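Local coordinates for protein alpha-1,3-glucanase (Streptomyces thermodiastaticus, PDB 7C7D) that hydrolyses internal alpha-1,3-glucosidic bonds of alpha-1,3-glucans, being the catalytic unit of a thermostable glycoside hydrolase of family GH87, at residues Asn356-Ala361 with Trp382-Asp388; Asp56-Thr60 with Asn344-Leu348; Ser274-Asp278 with Ser304-Phe308. One frame throughout, in Å; residues are numbered along the deposited sequence.

Contact 1 (Asn356-Ala361 with Trp382-Asp388)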
loop_
_atom_site.group_PDB
_atom_site.type_symbol
_atom_site.label_atom_id
_atom_site.label_comp_id
_atom_site.label_asym_id
_atom_site.label_seq_id
_atom_site.Cartn_x
_atom_site.Cartn_y
_atom_site.Cartn_z
ATOM N N ASN A 356 5.415 3.194 -7.587
ATOM C CA ASN A 356 6.143 4.450 -7.517
ATOM C C ASN A 356 6.122 5.116 -8.882
ATOM O O ASN A 356 6.552 4.521 -9.872
ATOM C CB ASN A 356 7.586 4.211 -7.070
ATOM C CG ASN A 356 8.279 5.488 -6.646
ATOM O OD1 ASN A 356 7.931 6.574 -7.106
ATOM N ND2 ASN A 356 9.243 5.372 -5.744
ATOM N N LEU A 357 5.617 6.348 -8.937
ATOM C CA LEU A 357 5.746 7.175 -10.134
ATOM C C LEU A 357 7.065 7.916 -9.995
ATOM O O LEU A 357 7.140 8.998 -9.410
ATOM C CB LEU A 357 4.572 8.136 -10.268
ATOM C CG LEU A 357 3.179 7.507 -10.315
ATOM C CD1 LEU A 357 2.125 8.584 -10.542
ATOM C CD2 LEU A 357 3.096 6.445 -11.396
ATOM N N ASN A 358 8.129 7.314 -10.523
ATOM C CA ASN A 358 9.477 7.862 -10.360
ATOM C C ASN A 358 9.823 8.784 -11.531
ATOM O O ASN A 358 10.681 8.505 -12.367
ATOM C CB ASN A 358 10.497 6.741 -10.187
ATOM C CG ASN A 358 11.863 7.252 -9.768
ATOM O OD1 ASN A 358 12.004 8.383 -9.297
ATOM N ND2 ASN A 358 12.880 6.420 -9.939
ATOM N N GLY A 359 9.131 9.909 -11.566
ATOM C CA GLY A 359 9.417 10.992 -12.495
ATOM C C GLY A 359 8.667 10.869 -13.803
ATOM O O GLY A 359 8.310 9.781 -14.259
ATOM N N THR A 360 8.397 12.029 -14.406
ATOM C CA THR A 360 7.918 12.156 -15.778
ATOM C C THR A 360 6.458 11.743 -15.952
ATOM O O THR A 360 5.948 11.798 -17.075
ATOM C CB THR A 360 8.813 11.404 -16.784
ATOM O OG1 THR A 360 10.186 11.540 -16.399
ATOM C CG2 THR A 360 8.643 11.939 -18.205
ATOM N N ALA A 361 5.768 11.332 -14.888
ATOM C CA ALA A 361 4.401 10.849 -15.022
ATOM C C ALA A 361 3.459 12.018 -15.279
ATOM O O ALA A 361 3.510 13.032 -14.578
ATOM C CB ALA A 361 3.982 10.108 -13.754
ATOM N N TRP A 382 7.807 10.176 -6.813
ATOM C CA TRP A 382 9.132 10.721 -6.555
ATOM C C TRP A 382 9.562 11.457 -7.812
ATOM O O TRP A 382 9.909 10.829 -8.815
ATOM C CB TRP A 382 10.105 9.603 -6.199
ATOM C CG TRP A 382 11.479 10.067 -5.843
ATOM C CD1 TRP A 382 11.849 11.306 -5.409
ATOM C CD2 TRP A 382 12.675 9.283 -5.898
ATOM N NE1 TRP A 382 13.212 11.344 -5.193
ATOM C CE2 TRP A 382 13.739 10.111 -5.483
ATOM C CE3 TRP A 382 12.948 7.960 -6.255
ATOM C CZ2 TRP A 382 15.056 9.654 -5.418
ATOM C CZ3 TRP A 382 14.254 7.508 -6.190
ATOM C CH2 TRP A 382 15.291 8.352 -5.775
ATOM N N SER A 383 9.523 12.786 -7.763
ATOM C CA SER A 383 9.706 13.605 -8.965
ATOM C C SER A 383 11.186 13.868 -9.243
ATOM O O SER A 383 11.681 14.994 -9.205
ATOM C CB SER A 383 8.896 14.888 -8.861
ATOM O OG SER A 383 7.535 14.619 -9.160
ATOM N N LEU A 384 11.884 12.780 -9.546
ATOM C CA LEU A 384 13.226 12.849 -10.104
ATOM C C LEU A 384 13.138 13.008 -11.616
ATOM O O LEU A 384 12.194 12.530 -12.251
ATOM C CB LEU A 384 13.954 11.538 -9.829
ATOM C CG LEU A 384 14.744 11.324 -8.542
ATOM C CD1 LEU A 384 15.760 10.218 -8.781
ATOM C CD2 LEU A 384 15.434 12.594 -8.080
ATOM N N TYR A 385 14.139 13.680 -12.186
ATOM C CA TYR A 385 14.307 13.848 -13.633
ATOM C C TYR A 385 13.325 14.849 -14.233
ATOM O O TYR A 385 13.733 15.802 -14.906
ATOM C CB TYR A 385 14.239 12.516 -14.401
ATOM C CG TYR A 385 14.929 11.349 -13.731
ATOM C CD1 TYR A 385 16.298 11.358 -13.512
ATOM C CD2 TYR A 385 14.208 10.233 -13.324
ATOM C CE1 TYR A 385 16.933 10.286 -12.903
ATOM C CE2 TYR A 385 14.829 9.162 -12.712
ATOM C CZ TYR A 385 16.193 9.193 -12.505
ATOM O OH TYR A 385 16.814 8.126 -11.896
ATOM N N ALA A 386 12.033 14.629 -14.017
ATOM C CA ALA A 386 10.988 15.505 -14.519
ATOM C C ALA A 386 9.829 15.406 -13.545
ATOM O O ALA A 386 9.598 14.335 -12.973
ATOM C CB ALA A 386 10.517 15.077 -15.915
ATOM N N PRO A 387 9.090 16.487 -13.328
ATOM C CA PRO A 387 8.017 16.440 -12.329
ATOM C C PRO A 387 6.887 15.509 -12.746
ATOM O O PRO A 387 6.431 15.525 -13.890
ATOM C CB PRO A 387 7.536 17.895 -12.253
ATOM C CG PRO A 387 7.944 18.496 -13.567
ATOM C CD PRO A 387 9.236 17.825 -13.931
ATOM N N ASP A 388 6.427 14.694 -11.803
ATOM C CA ASP A 388 5.110 14.101 -11.966
ATOM C C ASP A 388 4.109 15.250 -11.943
ATOM O O ASP A 388 4.180 16.125 -11.076
ATOM C CB ASP A 388 4.811 13.155 -10.811
ATOM C CG ASP A 388 5.712 11.922 -10.783
ATOM O OD1 ASP A 388 6.341 11.561 -11.799
ATOM O OD2 ASP A 388 5.771 11.298 -9.703
#
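Leu357 and Trp382 open a series of backbone bonds: Trp382 N donates to Leu357 O at 2.9 Å, reaching it from above the carbonyl plane. Further along, Thr360 N donates to Ala386 O at 3.0 Å, again well out of the carbonyl plane. Inverse gamma turns centred on Asn358 and Ser383 bend the two chains between these points.

Asp388 adds a side-chain bond. With chi1 at -66° its carboxylate leans back beside its own backbone N, and OD1 accepts Ala361 N at 3.2 Å on the anti side, 27° out of the carboxylate plane. Ser383 OG steadies this residue from within its own loop by accepting Asp388 N.

Weaker CH···O contacts crowd Gly359, whose CA lies 3.2 Å from Leu384 O and 3.4 Å from Ala386 O. A beta carbon at this position would run into Leu384 O.

Among the side chains, Asn358, in one of its two conformers, runs beside Trp382 in the same direction, amide and ring planes only 5° apart. Leu384 CG covers one face of that indole, toward its rim, and Trp382 NE1 is hydrogen-bonded to Lys438 O. At the other end Thr360 OG1 meets Ala386 CB at 3.6 Å.

Strands 355-357 and 379-382 are parallel neighbours, and similar turns leave both: the stacking of successive coils characteristic of the right-handed parallel beta-helix of pectate lyase-like proteins.

Contact 2 (Asp56-Thr60 with Asn344-Leu348)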
loop_
_atom_site.group_PDB
_atom_site.type_symbol
_atom_site.label_atom_id
_atom_site.label_comp_id
_atom_site.label_asym_id
_atom_site.label_seq_id
_atom_site.Cartn_x
_atom_site.Cartn_y
_atom_site.Cartn_z
ATOM N N ASP A 56 -13.412 0.735 -3.850
ATOM C CA ASP A 56 -14.636 -0.043 -4.002
ATOM C C ASP A 56 -14.196 -1.463 -4.330
ATOM O O ASP A 56 -13.746 -1.744 -5.443
ATOM C CB ASP A 56 -15.485 0.554 -5.119
ATOM C CG ASP A 56 -16.811 -0.150 -5.290
ATOM O OD1 ASP A 56 -17.209 -0.906 -4.380
ATOM O OD2 ASP A 56 -17.475 0.079 -6.326
ATOM N N LEU A 57 -14.299 -2.357 -3.348
ATOM C CA LEU A 57 -13.714 -3.678 -3.455
ATOM C C LEU A 57 -14.780 -4.756 -3.337
ATOM O O LEU A 57 -15.695 -4.636 -2.518
ATOM C CB LEU A 57 -12.687 -3.899 -2.340
ATOM C CG LEU A 57 -11.484 -2.959 -2.361
ATOM C CD1 LEU A 57 -10.799 -2.908 -1.001
ATOM C CD2 LEU A 57 -10.491 -3.379 -3.443
ATOM N N PRO A 58 -14.667 -5.829 -4.117
ATOM C CA PRO A 58 -15.648 -6.919 -4.053
ATOM C C PRO A 58 -15.345 -7.912 -2.943
ATOM O O PRO A 58 -15.692 -9.091 -3.058
ATOM C CB PRO A 58 -15.487 -7.585 -5.425
ATOM C CG PRO A 58 -14.008 -7.427 -5.698
ATOM C CD PRO A 58 -13.647 -6.062 -5.157
ATOM N N PHE A 59 -14.674 -7.466 -1.881
ATOM C CA PHE A 59 -14.407 -8.318 -0.730
ATOM C C PHE A 59 -14.601 -7.527 0.555
ATOM O O PHE A 59 -14.554 -6.294 0.566
ATOM C CB PHE A 59 -13.016 -8.994 -0.771
ATOM C CG PHE A 59 -11.847 -8.058 -0.566
ATOM C CD1 PHE A 59 -11.418 -7.711 0.712
ATOM C CD2 PHE A 59 -11.136 -7.579 -1.654
ATOM C CE1 PHE A 59 -10.322 -6.877 0.897
ATOM C CE2 PHE A 59 -10.037 -6.743 -1.478
ATOM C CZ PHE A 59 -9.632 -6.390 -0.201
ATOM N N THR A 60 -14.806 -8.262 1.647
ATOM C CA THR A 60 -14.890 -7.686 2.980
ATOM C C THR A 60 -13.914 -8.413 3.889
ATOM O O THR A 60 -13.855 -9.647 3.883
ATOM C CB THR A 60 -16.312 -7.795 3.528
ATOM O OG1 THR A 60 -17.177 -7.005 2.711
ATOM C CG2 THR A 60 -16.383 -7.283 4.954
ATOM N N ASN A 344 -8.355 -1.055 -9.882
ATOM C CA ASN A 344 -8.996 -2.324 -9.533
ATOM C C ASN A 344 -7.998 -3.476 -9.493
ATOM O O ASN A 344 -8.266 -4.570 -9.990
ATOM C CB ASN A 344 -10.177 -2.645 -10.450
ATOM C CG ASN A 344 -11.218 -1.556 -10.443
ATOM O OD1 ASN A 344 -11.469 -0.920 -11.463
ATOM N ND2 ASN A 344 -11.822 -1.324 -9.286
ATOM N N ASN A 345 -6.838 -3.227 -8.890
ATOM C CA ASN A 345 -5.812 -4.246 -8.722
ATOM C C ASN A 345 -5.596 -4.519 -7.242
ATOM O O ASN A 345 -5.979 -3.727 -6.377
ATOM C CB ASN A 345 -4.481 -3.805 -9.329
ATOM C CG ASN A 345 -4.615 -3.387 -10.773
ATOM O OD1 ASN A 345 -4.883 -4.211 -11.638
ATOM N ND2 ASN A 345 -4.435 -2.099 -11.040
ATOM N N ARG A 346 -4.963 -5.656 -6.971
ATOM C CA ARG A 346 -4.462 -6.003 -5.652
ATOM C C ARG A 346 -2.950 -6.081 -5.742
ATOM O O ARG A 346 -2.414 -6.726 -6.651
ATOM C CB ARG A 346 -4.997 -7.358 -5.185
ATOM C CG ARG A 346 -6.446 -7.590 -5.499
ATOM C CD ARG A 346 -7.347 -6.679 -4.682
ATOM N NE ARG A 346 -8.713 -6.766 -5.186
ATOM C CZ ARG A 346 -9.514 -7.808 -4.978
ATOM N NH1 ARG A 346 -9.098 -8.833 -4.244
ATOM N NH2 ARG A 346 -10.730 -7.826 -5.503
ATOM N N ILE A 347 -2.266 -5.414 -4.817
ATOM C CA ILE A 347 -0.813 -5.464 -4.732
ATOM C C ILE A 347 -0.486 -5.880 -3.304
ATOM O O ILE A 347 -0.724 -5.117 -2.358
ATOM C CB ILE A 347 -0.157 -4.125 -5.104
ATOM C CG1 ILE A 347 -0.585 -3.706 -6.515
ATOM C CG2 ILE A 347 1.364 -4.237 -5.033
ATOM C CD1 ILE A 347 -0.179 -2.288 -6.909
ATOM N N LEU A 348 0.037 -7.096 -3.142
ATOM C CA LEU A 348 0.200 -7.711 -1.834
ATOM C C LEU A 348 1.616 -8.231 -1.695
ATOM O O LEU A 348 2.175 -8.796 -2.640
ATOM C CB LEU A 348 -0.726 -8.912 -1.666
ATOM C CG LEU A 348 -2.174 -8.661 -2.051
ATOM C CD1 LEU A 348 -2.933 -9.957 -2.038
ATOM C CD2 LEU A 348 -2.779 -7.685 -1.081
HETATM O O HOH W 1 -11.554 -2.997 -6.632
#
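Asp56 O takes a 2.8 Å hydrogen bond from a water, and in one of the two conformers of Asn344 the same water accepts Asn344 ND2 at 3.1 Å. The bridge between backbone carbonyl and side-chain amide is therefore probably not permanent.

Direct contact centres on the guanidinium of Arg346. The arginine chain bends at chi2 (-69°) and its tip passes the Phe59 side chain in the opposite direction. Phe59 CE2 sits over one face of the guanidinium, toward its rim, while NH2 lies at the edge of the phenyl ring and in its plane. The ring and guanidinium planes are 57° apart, so the two are not stacked flat; the closest approach between them is Phe59 CD2 to Arg346 NH1 at 3.5 Å. Pro58 and Arg346 approach from opposite directions, Pro58 CG lying 3.3 Å from Arg346 NH2 at the guanidinium edge. Leu57 CD2 approaches Arg346 NE loosely, at 4.2 Å.

Arg346 NH2 also forms a salt bridge with Glu196, on the strand paired with 59-63, and the Phe59 ring meets Phe370 of the beta-helix edge-to-face.

The carbon atoms of Pro58 and Phe59 thus border the guanidinium while Glu196, from the N-terminal domain, probably balances its charge, so that a salt bridge partly lined by hydrocarbon joins this domain to the beta-helix here.

Contact 3 (Ser274-Asp278 with Ser304-Phe308)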
loop_
_atom_site.group_PDB
_atom_site.type_symbol
_atom_site.label_atom_id
_atom_site.label_comp_id
_atom_site.label_asym_id
_atom_site.label_seq_id
_atom_site.Cartn_x
_atom_site.Cartn_y
_atom_site.Cartn_z
ATOM N N SER A 274 9.290 -12.926 -11.590
ATOM C CA SER A 274 9.869 -11.897 -10.744
ATOM C C SER A 274 10.465 -10.756 -11.557
ATOM O O SER A 274 11.193 -9.928 -11.004
ATOM C CB SER A 274 10.917 -12.511 -9.808
ATOM O OG SER A 274 10.332 -13.491 -8.967
ATOM N N HIS A 275 10.174 -10.692 -12.858
ATOM C CA HIS A 275 10.759 -9.693 -13.749
ATOM C C HIS A 275 9.917 -9.673 -15.016
ATOM O O HIS A 275 10.372 -10.096 -16.081
ATOM C CB HIS A 275 12.208 -10.086 -14.062
ATOM C CG HIS A 275 12.997 -9.034 -14.776
ATOM N ND1 HIS A 275 14.067 -9.343 -15.585
ATOM C CD2 HIS A 275 12.897 -7.683 -14.785
ATOM C CE1 HIS A 275 14.590 -8.231 -16.068
ATOM N NE2 HIS A 275 13.900 -7.207 -15.597
ATOM N N PHE A 276 8.670 -9.213 -14.907
ATOM C CA PHE A 276 7.684 -9.496 -15.945
ATOM C C PHE A 276 7.822 -8.573 -17.153
ATOM O O PHE A 276 8.072 -9.037 -18.271
ATOM C CB PHE A 276 6.272 -9.465 -15.352
ATOM C CG PHE A 276 5.192 -9.770 -16.345
ATOM C CD1 PHE A 276 5.131 -11.005 -16.972
ATOM C CD2 PHE A 276 4.247 -8.816 -16.663
ATOM C CE1 PHE A 276 4.131 -11.285 -17.885
ATOM C CE2 PHE A 276 3.246 -9.085 -17.577
ATOM C CZ PHE A 276 3.187 -10.321 -18.192
ATOM N N ILE A 277 7.647 -7.264 -16.959
ATOM C CA ILE A 277 7.848 -6.275 -18.014
ATOM C C ILE A 277 8.944 -5.324 -17.564
ATOM O O ILE A 277 8.890 -4.797 -16.448
ATOM C CB ILE A 277 6.549 -5.514 -18.342
ATOM C CG1 ILE A 277 5.565 -6.442 -19.060
ATOM C CG2 ILE A 277 6.839 -4.275 -19.188
ATOM C CD1 ILE A 277 4.145 -5.876 -19.148
ATOM N N ASP A 278 9.936 -5.108 -18.427
ATOM C CA ASP A 278 11.043 -4.208 -18.112
ATOM C C ASP A 278 11.453 -3.525 -19.409
ATOM O O ASP A 278 12.063 -4.153 -20.284
ATOM C CB ASP A 278 12.199 -4.996 -17.493
ATOM C CG ASP A 278 13.302 -4.113 -16.932
ATOM O OD1 ASP A 278 13.264 -2.880 -17.132
ATOM O OD2 ASP A 278 14.216 -4.664 -16.279
ATOM N N SER A 304 18.210 -4.371 -8.289
ATOM C CA SER A 304 17.662 -5.394 -9.167
ATOM C C SER A 304 16.210 -5.090 -9.504
ATOM O O SER A 304 15.408 -4.841 -8.594
ATOM C CB SER A 304 17.756 -6.770 -8.503
ATOM O OG SER A 304 17.560 -7.790 -9.465
ATOM N N PRO A 305 15.826 -5.107 -10.787
ATOM C CA PRO A 305 14.449 -4.762 -11.188
ATOM C C PRO A 305 13.489 -5.935 -11.015
ATOM O O PRO A 305 12.870 -6.401 -11.966
ATOM C CB PRO A 305 14.634 -4.380 -12.661
ATOM C CG PRO A 305 15.737 -5.294 -13.123
ATOM C CD PRO A 305 16.695 -5.356 -11.954
ATOM N N ASP A 306 13.350 -6.406 -9.775
ATOM C CA ASP A 306 12.597 -7.629 -9.482
ATOM C C ASP A 306 11.105 -7.332 -9.347
ATOM O O ASP A 306 10.472 -7.640 -8.338
ATOM C CB ASP A 306 13.105 -8.276 -8.200
ATOM C CG ASP A 306 14.587 -8.527 -8.210
ATOM O OD1 ASP A 306 15.139 -8.838 -9.290
ATOM O OD2 ASP A 306 15.197 -8.428 -7.121
ATOM N N ASN A 307 10.548 -6.764 -10.409
ATOM C CA ASN A 307 9.279 -6.058 -10.343
ATOM C C ASN A 307 8.276 -6.647 -11.329
ATOM O O ASN A 307 8.635 -7.378 -12.252
ATOM C CB ASN A 307 9.517 -4.580 -10.660
ATOM C CG ASN A 307 10.514 -3.947 -9.704
ATOM O OD1 ASN A 307 10.638 -4.386 -8.566
ATOM N ND2 ASN A 307 11.215 -2.911 -10.152
ATOM N N PHE A 308 6.995 -6.322 -11.124
ATOM C CA PHE A 308 5.975 -6.676 -12.111
ATOM C C PHE A 308 6.097 -5.790 -13.352
ATOM O O PHE A 308 6.254 -6.293 -14.470
ATOM C CB PHE A 308 4.586 -6.650 -11.450
ATOM C CG PHE A 308 3.430 -6.345 -12.379
ATOM C CD1 PHE A 308 3.134 -7.151 -13.476
ATOM C CD2 PHE A 308 2.606 -5.257 -12.125
ATOM C CE1 PHE A 308 2.049 -6.864 -14.309
ATOM C CE2 PHE A 308 1.521 -4.970 -12.944
ATOM C CZ PHE A 308 1.235 -5.765 -14.033
HETATM O O HOH W 2 14.154 -11.062 -10.310
HETATM O O HOH W 3 10.136 -5.850 -14.134
#
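Phe276 and Ile277 each donate a backbone N-H to the other segment. Phe276 N reaches Asn307 O at 3.2 Å, almost in line with the carbonyl bond, and Ile277 N reaches Phe308 O at 3.0 Å, so two consecutive amides grip two consecutive carbonyls. Water reinforces the join: one molecule donates to Ile277 O and also to Asn307 O (2.9 Å), giving that carbonyl a second partner. Another donates to Ser274 O and to Asp306 OD1, the latter at 2.6 Å; Asp306 OD1 also accepts Ser304 OG.

A His-carboxylate pair faces Pro305. His275 swings its ring away from its own backbone N (chi1 -170°), to the side of the carbonyl and toward the residues that follow. From there NE2 donates to the anti lone pair of Asp278 OD2 at 2.7 Å, nearly straight (172°) and in the ring plane. Pro305 CG rests against both members, 3.6 Å from His275 NE2, while Pro305 O comes to 3.1 Å from His275 CD2. A leucine in place of His275 would probably leave Asp278 OD2 without this partner, the carboxylate then being held from its other oxygen by Asn310.

Phe276 and Phe308 supply the apolar contact, lying side by side and pointing the same way. They meet rim to rim, CD2 of Phe276 being 3.8 Å from CD1 of Phe308, with planes only 16° apart.

Both phenylalanines pack on Val293 of strand 292-294, and Phe308 also on Leu288 of strand 286-289, inside the beta-helix. The contact lies at the start of the parallel neighbours 277-279 and 309-311, with Asn307 OD1 bonded onward to Val329 N.

Overall arrangement
From the N terminus, contact 2 opens first, at 56-60 in the N-terminal domain, and closes only at 344-348, spanning 283 residues. Contact 3 is nested within that long loop: 274-278 and 304-308 close a short excursion of 25 residues. Contact 1 follows both in series, its 20-residue loop opening at 356-361, soon after strand 341-348. None cross. Contacts 3 and 1, with centres 19 Å apart, join coils along the same parallel face of the beta-helix, first at one of its two edge strands, 277-279, and then further along. Contact 2 differs in kind, fastening the N-terminal domain to strand 341-348, which lies outside the sheet that contacts 3 and 1 share.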